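Local coordinates for calcineurin-like phosphoesterase domain-containing protein (Aquifex aeolicus, PDB 1XM7) that is of unknown function but probably acts as a hydrolase of the calcineurin-like phosphoesterase superfamily, at residues A[8-13]-A[169-174]; A[102-107]-A[182-187]; A[112-117]-A[145-150]; A[140-145]-A[165-170]. All coordinates share one frame; numbering follows the deposited sequence.

Contact 1. Residues A[8-13]-A[169-174]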
# COMPACT_ATOMS: atom_id res chain seq x y z
N SER A 8 -1.05 1.10 -2.18
CA SER A 8 -0.86 -0.34 -2.16
C SER A 8 -1.87 -1.07 -3.03
O SER A 8 -2.86 -0.50 -3.46
CB SER A 8 -0.96 -0.87 -0.73
OG SER A 8 -2.27 -0.71 -0.25
N ASP A 9 -1.59 -2.34 -3.29
CA ASP A 9 -2.45 -3.18 -4.10
C ASP A 9 -2.64 -2.62 -5.49
O ASP A 9 -3.77 -2.57 -6.00
CB ASP A 9 -3.81 -3.36 -3.42
CG ASP A 9 -3.67 -3.84 -2.01
OD1 ASP A 9 -3.55 -3.00 -1.10
OD2 ASP A 9 -3.67 -5.06 -1.80
N THR A 10 -1.54 -2.20 -6.11
CA THR A 10 -1.58 -1.64 -7.44
C THR A 10 -1.90 -2.70 -8.50
O THR A 10 -2.53 -2.40 -9.53
CB THR A 10 -0.26 -0.94 -7.76
OG1 THR A 10 0.82 -1.78 -7.35
CG2 THR A 10 -0.18 0.37 -7.02
N HIS A 11 -1.48 -3.94 -8.23
CA HIS A 11 -1.73 -5.05 -9.14
C HIS A 11 -1.40 -4.72 -10.59
O HIS A 11 -2.17 -5.04 -11.50
CB HIS A 11 -3.20 -5.49 -9.06
CG HIS A 11 -3.52 -6.38 -7.89
ND1 HIS A 11 -3.71 -5.90 -6.62
CD2 HIS A 11 -3.66 -7.72 -7.82
CE1 HIS A 11 -3.97 -6.91 -5.80
NE2 HIS A 11 -3.94 -8.03 -6.51
N PHE A 12 -0.26 -4.07 -10.81
CA PHE A 12 0.14 -3.74 -12.17
C PHE A 12 0.14 -5.01 -13.00
O PHE A 12 0.67 -6.03 -12.58
CB PHE A 12 1.54 -3.12 -12.19
CG PHE A 12 1.61 -1.73 -11.64
CD1 PHE A 12 0.84 -0.71 -12.18
CD2 PHE A 12 2.48 -1.43 -10.60
CE1 PHE A 12 0.94 0.59 -11.71
CE2 PHE A 12 2.59 -0.13 -10.11
CZ PHE A 12 1.82 0.89 -10.67
N TYR A 13 -0.47 -4.93 -14.18
CA TYR A 13 -0.53 -6.06 -15.10
C TYR A 13 -1.49 -7.16 -14.70
O TYR A 13 -1.55 -8.19 -15.37
CB TYR A 13 0.86 -6.64 -15.32
CG TYR A 13 1.75 -5.75 -16.17
CD1 TYR A 13 2.88 -5.14 -15.64
CD2 TYR A 13 1.46 -5.53 -17.52
CE1 TYR A 13 3.70 -4.33 -16.42
CE2 TYR A 13 2.27 -4.73 -18.31
CZ TYR A 13 3.38 -4.14 -17.76
OH TYR A 13 4.16 -3.33 -18.54
N ALA A 169 -4.57 2.02 2.49
CA ALA A 169 -3.86 2.64 1.38
C ALA A 169 -4.11 2.00 0.00
O ALA A 169 -3.52 2.42 -1.00
CB ALA A 169 -2.38 2.64 1.66
N ASN A 170 -4.99 1.00 -0.04
CA ASN A 170 -5.32 0.30 -1.28
C ASN A 170 -5.89 1.27 -2.30
O ASN A 170 -6.80 2.04 -2.00
CB ASN A 170 -6.34 -0.81 -0.99
CG ASN A 170 -6.68 -1.64 -2.23
OD1 ASN A 170 -6.80 -2.86 -2.14
ND2 ASN A 170 -6.85 -0.98 -3.36
N VAL A 171 -5.37 1.23 -3.52
CA VAL A 171 -5.82 2.12 -4.59
C VAL A 171 -7.33 2.12 -4.78
O VAL A 171 -7.93 3.18 -4.96
CB VAL A 171 -5.17 1.76 -5.94
CG1 VAL A 171 -3.69 2.08 -5.90
CG2 VAL A 171 -5.39 0.29 -6.26
N GLU A 172 -7.95 0.95 -4.73
CA GLU A 172 -9.39 0.82 -4.92
C GLU A 172 -10.24 1.65 -3.95
O GLU A 172 -11.41 1.94 -4.23
CB GLU A 172 -9.81 -0.65 -4.82
CG GLU A 172 -9.24 -1.53 -5.91
CD GLU A 172 -9.91 -2.89 -5.95
OE1 GLU A 172 -9.49 -3.74 -6.75
OE2 GLU A 172 -10.86 -3.12 -5.18
N TRP A 173 -9.67 2.04 -2.82
CA TRP A 173 -10.42 2.83 -1.85
C TRP A 173 -10.13 4.31 -1.94
O TRP A 173 -10.90 5.12 -1.43
CB TRP A 173 -10.11 2.39 -0.43
CG TRP A 173 -10.73 1.09 -0.04
CD1 TRP A 173 -10.08 -0.09 0.18
CD2 TRP A 173 -12.12 0.84 0.19
NE1 TRP A 173 -10.99 -1.06 0.53
CE2 TRP A 173 -12.25 -0.52 0.55
CE3 TRP A 173 -13.28 1.63 0.12
CZ2 TRP A 173 -13.49 -1.11 0.84
CZ3 TRP A 173 -14.51 1.05 0.42
CH2 TRP A 173 -14.60 -0.31 0.77
N ASN A 174 -9.03 4.67 -2.59
CA ASN A 174 -8.66 6.07 -2.68
C ASN A 174 -8.62 6.62 -4.10
O ASN A 174 -7.88 7.54 -4.39
CB ASN A 174 -7.32 6.30 -1.99
CG ASN A 174 -7.20 5.51 -0.70
OD1 ASN A 174 -6.61 4.43 -0.67
ND2 ASN A 174 -7.78 6.04 0.37
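Ala169 opens the approach of 169-174 to 8-13: its CB stands 3.9 Å from Ser8 OG, just before the two backbones meet in a single bridge between Ser8 and Asn170. At Asn170 the CA-H points at the Ser8 carbonyl, CA to O 3.4 Å. The Asn170 side chain, with CG anti to the backbone N (chi1 -177°), then crosses Asp9 at roughly a right angle. Its amide stacks on the Asp9 carboxylate, the two planes only 7° apart, and Asn170 CG is 3.6 Å from Asp9 CB. Val171 makes the one clear hydrogen bond between the segments. Its N donates to Ser8 O over 3.0 Å, in the carbonyl plane and fairly straight at 158°. The two methyls of Val171 part over the same backbone, CG2 resting 3.3 Å from Asp9 O while CG1 meets Thr10 CG2 at 4.1 Å where the two side chains cross at about a right angle. Residues 171-173 form a 3-10 segment, which carries Glu172 into a salt bridge with Arg25. That arginine also donates to Asp9 O, so it ties the two loops together from outside.

Asp9 belongs to the Asp-Thr-His sequence that matches the D-x-H signature of metallophosphoesterases, whose aspartate and histidine ligate metal in relatives. Ser8 OG donates to the anti lone pair of Asp9 OD1 at 2.8 Å, and His147 N donates to the same oxygen. Two donors on one carboxylate oxygen fix the rotation of the group and would be expected to keep it ionised, as a site of this kind probably requires.

Contact 2. Residues A[102-107]-A[182-187]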
# COMPACT_ATOMS: atom_id res chain seq x y z
N ILE A 102 7.54 3.62 11.46
CA ILE A 102 8.05 4.96 11.27
C ILE A 102 7.37 5.88 12.27
O ILE A 102 6.30 5.55 12.80
CB ILE A 102 7.79 5.47 9.81
CG1 ILE A 102 6.30 5.61 9.53
CG2 ILE A 102 8.39 4.50 8.81
CD1 ILE A 102 6.01 6.19 8.16
N GLU A 103 8.00 7.02 12.55
CA GLU A 103 7.48 8.00 13.49
C GLU A 103 7.24 9.29 12.74
O GLU A 103 8.13 9.77 12.03
CB GLU A 103 8.49 8.25 14.62
CG GLU A 103 8.96 6.99 15.33
CD GLU A 103 10.06 7.26 16.35
OE1 GLU A 103 10.64 6.28 16.88
OE2 GLU A 103 10.34 8.45 16.62
N HIS A 104 6.06 9.86 12.88
CA HIS A 104 5.76 11.10 12.18
C HIS A 104 5.22 12.14 13.15
O HIS A 104 4.22 11.89 13.83
CB HIS A 104 4.74 10.83 11.08
CG HIS A 104 4.36 12.05 10.29
ND1 HIS A 104 3.07 12.51 10.20
CD2 HIS A 104 5.11 12.88 9.53
CE1 HIS A 104 3.04 13.58 9.43
NE2 HIS A 104 4.26 13.82 9.01
N LYS A 105 5.87 13.30 13.22
CA LYS A 105 5.43 14.37 14.11
C LYS A 105 4.92 13.79 15.42
O LYS A 105 3.76 13.98 15.81
CB LYS A 105 4.33 15.22 13.43
CG LYS A 105 4.87 16.15 12.36
CD LYS A 105 3.76 16.86 11.60
CE LYS A 105 4.34 17.74 10.48
NZ LYS A 105 3.31 18.30 9.55
N GLY A 106 5.80 13.07 16.10
CA GLY A 106 5.46 12.48 17.37
C GLY A 106 4.89 11.07 17.32
O GLY A 106 5.54 10.12 17.78
N LYS A 107 3.70 10.92 16.74
CA LYS A 107 3.04 9.63 16.66
C LYS A 107 3.83 8.54 15.93
O LYS A 107 4.64 8.81 15.04
CB LYS A 107 1.64 9.81 16.07
CG LYS A 107 0.77 10.66 17.00
CD LYS A 107 -0.71 10.64 16.66
CE LYS A 107 -1.51 11.37 17.75
NZ LYS A 107 -2.98 11.37 17.47
N ARG A 182 -0.53 14.18 4.79
CA ARG A 182 -1.50 15.16 5.24
C ARG A 182 -2.64 14.46 5.94
O ARG A 182 -2.99 14.80 7.07
CB ARG A 182 -2.04 15.95 4.05
CG ARG A 182 -1.07 16.96 3.46
CD ARG A 182 -1.34 18.39 3.96
NE ARG A 182 -1.07 18.58 5.39
CZ ARG A 182 -2.01 18.65 6.34
NH1 ARG A 182 -3.30 18.55 6.03
NH2 ARG A 182 -1.65 18.83 7.61
N GLU A 183 -3.22 13.48 5.26
CA GLU A 183 -4.33 12.72 5.81
C GLU A 183 -4.00 12.02 7.12
O GLU A 183 -4.90 11.64 7.88
CB GLU A 183 -4.81 11.71 4.77
CG GLU A 183 -5.53 12.37 3.62
CD GLU A 183 -5.38 11.61 2.31
OE1 GLU A 183 -4.27 11.64 1.73
OE2 GLU A 183 -6.37 10.98 1.88
N ILE A 184 -2.70 11.85 7.39
CA ILE A 184 -2.26 11.23 8.64
C ILE A 184 -2.45 12.26 9.74
O ILE A 184 -2.92 11.95 10.83
CB ILE A 184 -0.76 10.84 8.61
CG1 ILE A 184 -0.49 9.83 7.49
CG2 ILE A 184 -0.34 10.26 9.95
CD1 ILE A 184 0.94 9.37 7.43
N ASP A 185 -2.08 13.50 9.41
CA ASP A 185 -2.19 14.63 10.32
C ASP A 185 -3.64 14.92 10.67
O ASP A 185 -3.95 15.34 11.78
CB ASP A 185 -1.55 15.86 9.69
CG ASP A 185 -0.07 15.68 9.44
OD1 ASP A 185 0.53 16.50 8.72
OD2 ASP A 185 0.50 14.70 9.99
N LYS A 186 -4.52 14.69 9.70
CA LYS A 186 -5.94 14.92 9.92
C LYS A 186 -6.40 14.08 11.10
O LYS A 186 -7.48 14.28 11.64
CB LYS A 186 -6.74 14.55 8.67
CG LYS A 186 -6.16 15.07 7.35
CD LYS A 186 -5.82 16.56 7.38
CE LYS A 186 -7.05 17.43 7.64
NZ LYS A 186 -6.70 18.88 7.82
N LEU A 187 -5.56 13.12 11.51
CA LEU A 187 -5.87 12.25 12.64
C LEU A 187 -5.15 12.77 13.89
O LEU A 187 -5.79 13.08 14.90
CB LEU A 187 -5.43 10.82 12.34
CG LEU A 187 -6.04 10.21 11.08
CD1 LEU A 187 -5.43 8.84 10.84
CD2 LEU A 187 -7.54 10.10 11.23
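The Asp185 carboxylate, which joins 182-187 to 102-107, lies at the edge of the His104 ring, with ring and carboxylate planes 3° apart. From another direction Lys105 reaches OD1 of Asp185 with an extended chain, forming a salt bridge whose NZ to OD1 hydrogen bond, at 3.4 Å, is weak. Ile184 CG2 packs obliquely against the same imidazole.

Around this first shell, other atoms hold the groups in place. Lys105 CG lies above one face of the His104 ring, toward its rim, so the two neighbouring side chains brace each other. Arg182, one helical turn before Asp185, brings NH2 to within 3.4 Å of Asp185 OD1 and completes a salt-bridge network. The hairpin joining strands 99-104 and 107-112 presents both side chains: His104 N donates to Lys107 O at 2.8 Å, and a weak bond from Lys107 N to Lys105 O closes a classic gamma turn about Gly106. On the buried side Met4 and Ile109 touch His104, while Phe6, Ile109, Leu142 and Ile144 receive Ile184. Lys107 NZ is held by Ile188 O.

An alanine in place of His104 would remove the imidazole and would probably loosen the packing of Asp185 and Ile184 against the hairpin. Asp185 stands between two cations that would otherwise repel, Lys105 NZ and Arg182 NH2 being 5.4 Å apart. Its negative charge is therefore likely to be stabilised, although, at this length and with Lys105 and Arg182 exposed, each bridge probably adds only modestly.

Contact 3. Residues A[112-117]-A[145-150]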
# COMPACT_ATOMS: atom_id res chain seq x y z
N SER A 112 2.13 -2.02 7.27
CA SER A 112 2.05 -3.43 6.96
C SER A 112 1.08 -3.60 5.79
O SER A 112 0.29 -2.70 5.50
CB SER A 112 1.55 -4.20 8.17
OG SER A 112 1.63 -5.59 7.93
N HIS A 113 1.14 -4.74 5.11
CA HIS A 113 0.22 -4.98 4.00
C HIS A 113 -1.10 -5.47 4.56
O HIS A 113 -2.16 -5.16 4.04
CB HIS A 113 0.78 -6.03 3.06
CG HIS A 113 -0.20 -6.52 2.05
ND1 HIS A 113 -0.59 -5.75 0.97
CD2 HIS A 113 -0.91 -7.67 1.96
CE1 HIS A 113 -1.50 -6.41 0.26
NE2 HIS A 113 -1.70 -7.58 0.85
N TYR A 114 -1.02 -6.25 5.63
CA TYR A 114 -2.19 -6.85 6.24
C TYR A 114 -2.84 -5.95 7.26
O TYR A 114 -2.17 -5.18 7.94
CB TYR A 114 -1.83 -8.19 6.89
CG TYR A 114 -1.11 -9.12 5.93
CD1 TYR A 114 0.24 -8.94 5.64
CD2 TYR A 114 -1.80 -10.14 5.26
CE1 TYR A 114 0.89 -9.74 4.70
CE2 TYR A 114 -1.17 -10.94 4.32
CZ TYR A 114 0.18 -10.74 4.04
OH TYR A 114 0.83 -11.52 3.11
N PRO A 115 -4.17 -6.04 7.38
CA PRO A 115 -4.95 -5.24 8.33
C PRO A 115 -5.02 -5.94 9.68
O PRO A 115 -4.57 -7.08 9.82
CB PRO A 115 -6.32 -5.17 7.66
CG PRO A 115 -6.45 -6.57 7.10
CD PRO A 115 -5.07 -6.80 6.48
N ALA A 116 -5.60 -5.27 10.67
CA ALA A 116 -5.74 -5.88 11.98
C ALA A 116 -6.81 -6.96 11.84
O ALA A 116 -6.72 -8.03 12.46
CB ALA A 116 -6.17 -4.83 13.01
N LYS A 117 -7.81 -6.68 11.01
CA LYS A 117 -8.90 -7.62 10.79
C LYS A 117 -9.57 -7.32 9.46
O LYS A 117 -9.91 -6.17 9.20
CB LYS A 117 -9.93 -7.50 11.90
CG LYS A 117 -10.98 -8.58 11.88
CD LYS A 117 -11.98 -8.41 13.02
CE LYS A 117 -12.32 -9.75 13.65
NZ LYS A 117 -11.09 -10.47 14.15
N HIS A 145 -2.27 0.28 6.12
CA HIS A 145 -2.18 -1.01 5.44
C HIS A 145 -2.89 -1.01 4.10
O HIS A 145 -3.33 0.03 3.62
CB HIS A 145 -2.80 -2.08 6.33
CG HIS A 145 -4.27 -1.91 6.51
ND1 HIS A 145 -5.17 -2.10 5.48
CD2 HIS A 145 -5.00 -1.49 7.57
CE1 HIS A 145 -6.39 -1.80 5.90
NE2 HIS A 145 -6.31 -1.43 7.17
N GLY A 146 -2.98 -2.19 3.51
CA GLY A 146 -3.67 -2.34 2.24
C GLY A 146 -4.46 -3.65 2.31
O GLY A 146 -5.26 -3.86 3.22
N HIS A 147 -4.25 -4.50 1.32
CA HIS A 147 -4.89 -5.81 1.28
C HIS A 147 -6.42 -5.88 1.12
O HIS A 147 -6.90 -6.70 0.33
CB HIS A 147 -4.47 -6.59 2.52
CG HIS A 147 -4.88 -8.03 2.49
ND1 HIS A 147 -6.06 -8.48 3.03
CD2 HIS A 147 -4.27 -9.12 1.96
CE1 HIS A 147 -6.16 -9.78 2.84
NE2 HIS A 147 -5.09 -10.19 2.19
N VAL A 148 -7.18 -5.07 1.84
CA VAL A 148 -8.65 -5.12 1.72
C VAL A 148 -9.19 -4.30 0.55
O VAL A 148 -9.12 -3.07 0.56
CB VAL A 148 -9.34 -4.65 3.01
CG1 VAL A 148 -10.84 -4.92 2.90
CG2 VAL A 148 -8.75 -5.36 4.22
N HIS A 149 -9.75 -4.98 -0.44
CA HIS A 149 -10.28 -4.32 -1.62
C HIS A 149 -11.61 -3.64 -1.43
O HIS A 149 -12.29 -3.81 -0.43
CB HIS A 149 -10.40 -5.30 -2.79
CG HIS A 149 -9.11 -5.99 -3.13
ND1 HIS A 149 -7.91 -5.32 -3.24
CD2 HIS A 149 -8.84 -7.29 -3.38
CE1 HIS A 149 -6.95 -6.18 -3.53
NE2 HIS A 149 -7.49 -7.38 -3.63
N TRP A 150 -11.97 -2.85 -2.43
CA TRP A 150 -13.21 -2.12 -2.42
C TRP A 150 -14.38 -3.10 -2.43
O TRP A 150 -14.32 -4.15 -3.06
CB TRP A 150 -13.29 -1.22 -3.66
CG TRP A 150 -14.58 -0.47 -3.76
CD1 TRP A 150 -14.85 0.79 -3.27
CD2 TRP A 150 -15.82 -0.96 -4.30
NE1 TRP A 150 -16.18 1.10 -3.47
CE2 TRP A 150 -16.80 0.05 -4.10
CE3 TRP A 150 -16.21 -2.15 -4.93
CZ2 TRP A 150 -18.13 -0.11 -4.50
CZ3 TRP A 150 -17.53 -2.31 -5.32
CH2 TRP A 150 -18.48 -1.29 -5.10
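Two loops that follow neighbouring strands, 112-117 and 145-150, pack most tightly around His113 and His147. Gly146 N donates to His113 O at 3.1 Å, although it approaches from 43° above the carbonyl plane. His147 lays its CB over one face of the His113 ring, 3.7 Å from the centroid and toward the rim. The two imidazole planes stand at 86°, and His113 NE2 lies at the edge of the His147 ring, 3.2 Å from its CD2. His147 ND1 is buried without a partner in the model. His113 ND1 is hydrogen-bonded to Leu50 O, which fixes the ring's rotation. On the other flank Pro115 CB sits squarely above His145, only 6° off the ring normal, and Pro115 CG touches Val148 CG2 at 3.9 Å. His145 ND1 donates at 2.9 Å to a lone pair of Gly146 O, which also accepts from Val148 N, so two bonds grip this carbonyl.

Packing slackens away from this centre. The Tyr114 and His147 rings meet obliquely with centroids 5.5 Å apart. Farther along, the partly exposed His149 and Trp150 leave the first loop altogether. Gly-His-Val-His at 146-149 matches the G-H-x-H signature of calcineurin-like phosphoesterases, and together with His113 the arrangement is consistent with the histidine-rich metal site of that family.

Contact 4. Residues A[140-145]-A[165-170]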
# COMPACT_ATOMS: atom_id res chain seq x y z
N CYS A 140 2.04 1.37 19.04
CA CYS A 140 1.79 2.19 17.86
C CYS A 140 0.50 3.00 17.92
O CYS A 140 -0.49 2.60 18.54
CB CYS A 140 1.78 1.30 16.61
SG CYS A 140 3.39 0.58 16.25
N ASP A 141 0.54 4.16 17.27
CA ASP A 141 -0.60 5.06 17.25
C ASP A 141 -1.49 4.84 16.03
O ASP A 141 -2.71 5.01 16.09
CB ASP A 141 -0.10 6.50 17.29
CG ASP A 141 0.59 6.83 18.60
OD1 ASP A 141 -0.11 6.93 19.63
OD2 ASP A 141 1.84 6.97 18.61
N LEU A 142 -0.88 4.43 14.92
CA LEU A 142 -1.65 4.21 13.71
C LEU A 142 -1.09 3.07 12.86
O LEU A 142 0.10 2.76 12.91
CB LEU A 142 -1.67 5.49 12.88
CG LEU A 142 -2.31 5.45 11.49
CD1 LEU A 142 -3.81 5.17 11.59
CD2 LEU A 142 -2.03 6.78 10.79
N LEU A 143 -1.98 2.45 12.10
CA LEU A 143 -1.61 1.37 11.20
C LEU A 143 -2.07 1.75 9.82
O LEU A 143 -3.24 2.03 9.60
CB LEU A 143 -2.28 0.06 11.59
CG LEU A 143 -2.16 -1.08 10.57
CD1 LEU A 143 -0.70 -1.46 10.38
CD2 LEU A 143 -2.96 -2.29 11.02
N ILE A 144 -1.13 1.81 8.88
CA ILE A 144 -1.47 2.11 7.50
C ILE A 144 -1.25 0.77 6.82
O ILE A 144 -0.18 0.16 6.95
CB ILE A 144 -0.53 3.16 6.90
CG1 ILE A 144 -0.57 4.41 7.77
CG2 ILE A 144 -0.95 3.49 5.47
CD1 ILE A 144 0.13 5.59 7.14
N HIS A 145 -2.27 0.28 6.12
CA HIS A 145 -2.18 -1.01 5.44
C HIS A 145 -2.89 -1.01 4.10
O HIS A 145 -3.33 0.03 3.62
CB HIS A 145 -2.80 -2.08 6.33
CG HIS A 145 -4.27 -1.91 6.51
ND1 HIS A 145 -5.17 -2.10 5.48
CD2 HIS A 145 -5.00 -1.49 7.57
CE1 HIS A 145 -6.39 -1.80 5.90
NE2 HIS A 145 -6.31 -1.43 7.17
N GLU A 165 -6.22 2.07 15.40
CA GLU A 165 -6.62 3.06 14.42
C GLU A 165 -5.90 2.73 13.12
O GLU A 165 -4.74 2.32 13.14
CB GLU A 165 -6.23 4.46 14.90
CG GLU A 165 -7.08 4.95 16.06
CD GLU A 165 -8.57 4.96 15.73
OE1 GLU A 165 -9.40 5.11 16.66
OE2 GLU A 165 -8.91 4.82 14.53
N CYS A 166 -6.57 2.89 11.98
CA CYS A 166 -5.95 2.54 10.71
C CYS A 166 -6.51 3.27 9.50
O CYS A 166 -7.54 3.94 9.58
CB CYS A 166 -6.08 1.03 10.48
SG CYS A 166 -7.82 0.51 10.26
N ILE A 167 -5.82 3.14 8.38
CA ILE A 167 -6.24 3.73 7.13
C ILE A 167 -5.80 2.79 6.02
O ILE A 167 -4.66 2.32 6.00
CB ILE A 167 -5.61 5.11 6.90
CG1 ILE A 167 -5.24 5.25 5.42
CG2 ILE A 167 -4.43 5.33 7.83
CD1 ILE A 167 -4.22 6.30 5.13
N ASN A 168 -6.71 2.53 5.09
CA ASN A 168 -6.46 1.61 3.99
C ASN A 168 -5.84 2.33 2.79
O ASN A 168 -6.50 3.14 2.15
CB ASN A 168 -7.78 0.97 3.57
CG ASN A 168 -7.59 -0.23 2.68
OD1 ASN A 168 -6.66 -0.28 1.89
ND2 ASN A 168 -8.49 -1.20 2.80
N ALA A 169 -4.57 2.02 2.49
CA ALA A 169 -3.86 2.64 1.38
C ALA A 169 -4.11 2.00 0.00
O ALA A 169 -3.52 2.42 -1.00
CB ALA A 169 -2.38 2.64 1.66
N ASN A 170 -4.99 1.00 -0.04
CA ASN A 170 -5.32 0.30 -1.28
C ASN A 170 -5.89 1.27 -2.30
O ASN A 170 -6.80 2.04 -2.00
CB ASN A 170 -6.34 -0.81 -0.99
CG ASN A 170 -6.68 -1.64 -2.23
OD1 ASN A 170 -6.80 -2.86 -2.14
ND2 ASN A 170 -6.85 -0.98 -3.36
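Strands 142-145 and 166-168 run parallel, their axes 4.8 Å apart and 13° from aligned, and their side chains mesh on both faces. On one face the CG2 methyl of Ile167 fills the hollow between Leu142 CD1, at 3.8 Å, and Ile144 CG1, at 4.0 Å. Leu142 turns its CD1 back over the partner backbone, 3.4 Å from Glu165 O, while Ile144 CG2 meets Ala169 CB farther along. Ile184 of helix 182-185 packs on Leu142 and Ile144.

The pair forms one edge of the four-stranded mixed sheet, half of the two-sheet calcineurin-like fold. Its parallel ladder has four hydrogen bonds, from Leu143 N to Glu165 O through to Ala169 N and His145 O, the last at 2.6 Å.

On the other face the His145 ring lies across the partner strand, one face over Ile167 O. Cys166 SG, disulfide-bonded to Cys159, lies at its edge, 3.9 Å from His145 NE2, with Asn168 CG oblique, 3.8 Å from CE1. An alanine replacing His145 would remove the ring and would probably cost Cys166 SG, Asn168 and the Ile167 carbonyl the surface they pack on. Beyond it, Asn168 OD1 accepts from Asn170 N at 2.9 Å, forming an Asx turn.

How the contacts relate
Contacts 3 and 4 are nearest neighbours, their centres about 8 Å apart, and share His145, where strand 142-145 passes into the loop that follows. Contact 1 shares Ala169 and Asn170 with contact 4; its centre is about 11 Å from that of contact 3, and Trp173 NE1 reaches Val148 O. Contact 2 lies at the other end of the four-stranded sheet, about 21 Å from contact 1 between centres, and touches contact 4 through Ile184 and Leu187. Along the chain, contact 3 is nested within contact 1, and contact 4 within contact 2. Loops from both sheets thus converge at the probable active site, while contact 2 packs helix 182-185 on the 99-104/107-112 hairpin, away from it.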